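Local coordinates for ABC transporter, substrate binding protein (PDB 3EAF) that probably captures a solute outside the cell and delivers it to an ABC transporter for import, and also binds a magnesium ion, at residues Phe32-Glu37 with Ile272-Arg277. Numbering follows the deposited sequence.
Sequences FKYFNE and IFEAAR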
loop_
_atom_site.group_PDB
_atom_site.type_symbol
_atom_site.label_atom_id
_atom_site.label_comp_id
_atom_site.label_asym_id
_atom_site.label_seq_id
_atom_site.Cartn_x
_atom_site.Cartn_y
_atom_site.Cartn_z
ATOM N N PHE A 32 -8.708 1.776 15.270
ATOM C CA PHE A 32 -9.742 1.024 15.977
ATOM C C PHE A 32 -10.057 1.663 17.335
ATOM O O PHE A 32 -11.227 1.902 17.666
ATOM C CB PHE A 32 -9.325 -0.432 16.171
ATOM C CG PHE A 32 -9.517 -1.302 14.948
ATOM C CD1 PHE A 32 -10.756 -1.373 14.303
ATOM C CD2 PHE A 32 -8.465 -2.085 14.470
ATOM C CE1 PHE A 32 -10.936 -2.193 13.177
ATOM C CE2 PHE A 32 -8.629 -2.914 13.342
ATOM C CZ PHE A 32 -9.864 -2.970 12.700
ATOM N N LYS A 33 -9.016 1.948 18.110
ATOM C CA LYS A 33 -9.204 2.517 19.440
ATOM C C LYS A 33 -9.797 3.923 19.349
ATOM O O LYS A 33 -10.687 4.270 20.131
ATOM C CB LYS A 33 -7.893 2.536 20.229
ATOM C CG LYS A 33 -7.340 1.150 20.562
ATOM C CD LYS A 33 -5.969 1.276 21.194
ATOM C CE LYS A 33 -5.449 -0.056 21.729
ATOM N NZ LYS A 33 -4.191 0.171 22.494
ATOM N N TYR A 34 -9.314 4.709 18.385
ATOM C CA TYR A 34 -9.771 6.087 18.182
ATOM C C TYR A 34 -11.251 6.165 17.876
ATOM O O TYR A 34 -11.997 6.814 18.610
ATOM C CB TYR A 34 -8.977 6.777 17.073
ATOM C CG TYR A 34 -9.353 8.228 16.826
ATOM C CD1 TYR A 34 -8.953 9.236 17.707
ATOM C CD2 TYR A 34 -10.099 8.591 15.709
ATOM C CE1 TYR A 34 -9.291 10.569 17.477
ATOM C CE2 TYR A 34 -10.446 9.923 15.469
ATOM C CZ TYR A 34 -10.036 10.905 16.350
ATOM O OH TYR A 34 -10.376 12.218 16.111
ATOM N N PHE A 35 -11.675 5.504 16.800
ATOM C CA PHE A 35 -13.062 5.598 16.360
ATOM C C PHE A 35 -14.036 4.919 17.329
ATOM O O PHE A 35 -15.152 5.414 17.534
ATOM C CB PHE A 35 -13.227 5.103 14.919
ATOM C CG PHE A 35 -12.522 5.970 13.899
ATOM C CD1 PHE A 35 -12.950 7.274 13.659
ATOM C CD2 PHE A 35 -11.426 5.484 13.189
ATOM C CE1 PHE A 35 -12.301 8.081 12.726
ATOM C CE2 PHE A 35 -10.769 6.285 12.244
ATOM C CZ PHE A 35 -11.204 7.581 12.020
ATOM N N ASN A 36 -13.613 3.812 17.942
ATOM C CA ASN A 36 -14.416 3.192 19.005
ATOM C C ASN A 36 -14.780 4.213 20.092
ATOM O O ASN A 36 -15.961 4.393 20.419
ATOM C CB ASN A 36 -13.699 1.981 19.620
ATOM C CG ASN A 36 -13.947 0.685 18.845
ATOM O OD1 ASN A 36 -14.954 0.541 18.155
ATOM N ND2 ASN A 36 -13.029 -0.269 18.973
ATOM N N GLU A 37 -13.755 4.889 20.609
ATOM C CA GLU A 37 -13.882 5.864 21.690
ATOM C C GLU A 37 -14.651 7.130 21.275
ATOM O O GLU A 37 -15.474 7.640 22.041
ATOM C CB GLU A 37 -12.479 6.217 22.226
ATOM C CG GLU A 37 -12.412 7.301 23.318
ATOM C CD GLU A 37 -12.968 6.856 24.661
ATOM O OE1 GLU A 37 -12.932 5.645 24.979
ATOM O OE2 GLU A 37 -13.441 7.732 25.417
ATOM N N ILE A 272 -5.063 11.463 13.059
ATOM C CA ILE A 272 -4.097 10.466 13.524
ATOM C C ILE A 272 -3.299 10.979 14.733
ATOM O O ILE A 272 -3.117 10.255 15.709
ATOM C CB ILE A 272 -3.159 9.968 12.375
ATOM C CG1 ILE A 272 -4.000 9.337 11.254
ATOM C CG2 ILE A 272 -2.122 8.961 12.919
ATOM C CD1 ILE A 272 -3.241 8.955 9.976
ATOM N N PHE A 273 -2.841 12.227 14.668
ATOM C CA PHE A 273 -2.128 12.846 15.786
ATOM C C PHE A 273 -2.954 12.901 17.071
ATOM O O PHE A 273 -2.411 12.723 18.162
ATOM C CB PHE A 273 -1.617 14.246 15.414
ATOM C CG PHE A 273 -0.362 14.223 14.589
ATOM C CD1 PHE A 273 0.744 13.478 15.005
ATOM C CD2 PHE A 273 -0.274 14.945 13.409
ATOM C CE1 PHE A 273 1.906 13.449 14.254
ATOM C CE2 PHE A 273 0.897 14.919 12.644
ATOM C CZ PHE A 273 1.983 14.170 13.069
ATOM N N GLU A 274 -4.261 13.131 16.938
ATOM C CA GLU A 274 -5.149 13.111 18.100
ATOM C C GLU A 274 -5.275 11.685 18.648
ATOM O O GLU A 274 -5.230 11.479 19.864
ATOM C CB GLU A 274 -6.531 13.699 17.783
ATOM C CG GLU A 274 -7.336 14.028 19.058
ATOM C CD GLU A 274 -8.826 14.241 18.826
ATOM O OE1 GLU A 274 -9.294 14.131 17.675
ATOM O OE2 GLU A 274 -9.541 14.513 19.819
ATOM N N ALA A 275 -5.421 10.712 17.745
ATOM C CA ALA A 275 -5.477 9.300 18.129
ATOM C C ALA A 275 -4.241 8.908 18.930
ATOM O O ALA A 275 -4.348 8.268 19.981
ATOM C CB ALA A 275 -5.637 8.412 16.898
ATOM N N ALA A 276 -3.075 9.330 18.442
ATOM C CA ALA A 276 -1.803 9.128 19.130
ATOM C C ALA A 276 -1.785 9.733 20.543
ATOM O O ALA A 276 -1.391 9.057 21.500
ATOM C CB ALA A 276 -0.660 9.677 18.293
ATOM N N ARG A 277 -2.223 10.987 20.682
ATOM C CA ARG A 277 -2.252 11.634 22.002
ATOM C C ARG A 277 -3.155 10.888 22.976
ATOM O O ARG A 277 -2.787 10.685 24.125
ATOM C CB ARG A 277 -2.680 13.106 21.920
ATOM C CG ARG A 277 -1.659 14.050 21.291
ATOM C CD ARG A 277 -2.091 15.532 21.430
ATOM N NE ARG A 277 -3.352 15.829 20.735
ATOM C CZ ARG A 277 -3.447 16.216 19.463
ATOM N NH1 ARG A 277 -2.358 16.366 18.716
ATOM N NH2 ARG A 277 -4.638 16.457 18.931
#
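Tyr34 reaches from helix 18-38 to helix 267-278 and makes every cross-contact on its side, packing against Ala275 and bonding to Glu274. Its CG lies anti to the backbone N (chi1 -178°), which directs the ring toward helix 267-278. The tight part is at the ring's base: Tyr34 CD1 sits 3.5 Å from both CA and CB of Ala275, and the small methyl lets the backbones close to 5.4 Å between the CA atoms of Tyr34 and Ala275. Thr271 and Met278, one turn before and after along the same helix, also touch the Tyr34 side chain, while Phe294 of helix 288-304 also touches Ala275.

At the far end the phenol donates a short bond, Tyr34 OH to Glu274 OE1, 2.7 Å. It meets the oxygen from above the carboxylate, 42° out of its plane, with ring and carboxylate turned 70° apart. Tyr34 and Ala275 are buried, whereas the extended Glu274 remains partly open to solvent. Its other oxygen, OE2, forms a salt bridge with Lys38, so both carboxylate oxygens tie back to helix 18-38. This is helix-helix packing on the outside of one α/β lobe of a periplasmic-binding-protein fold, away from the magnesium site.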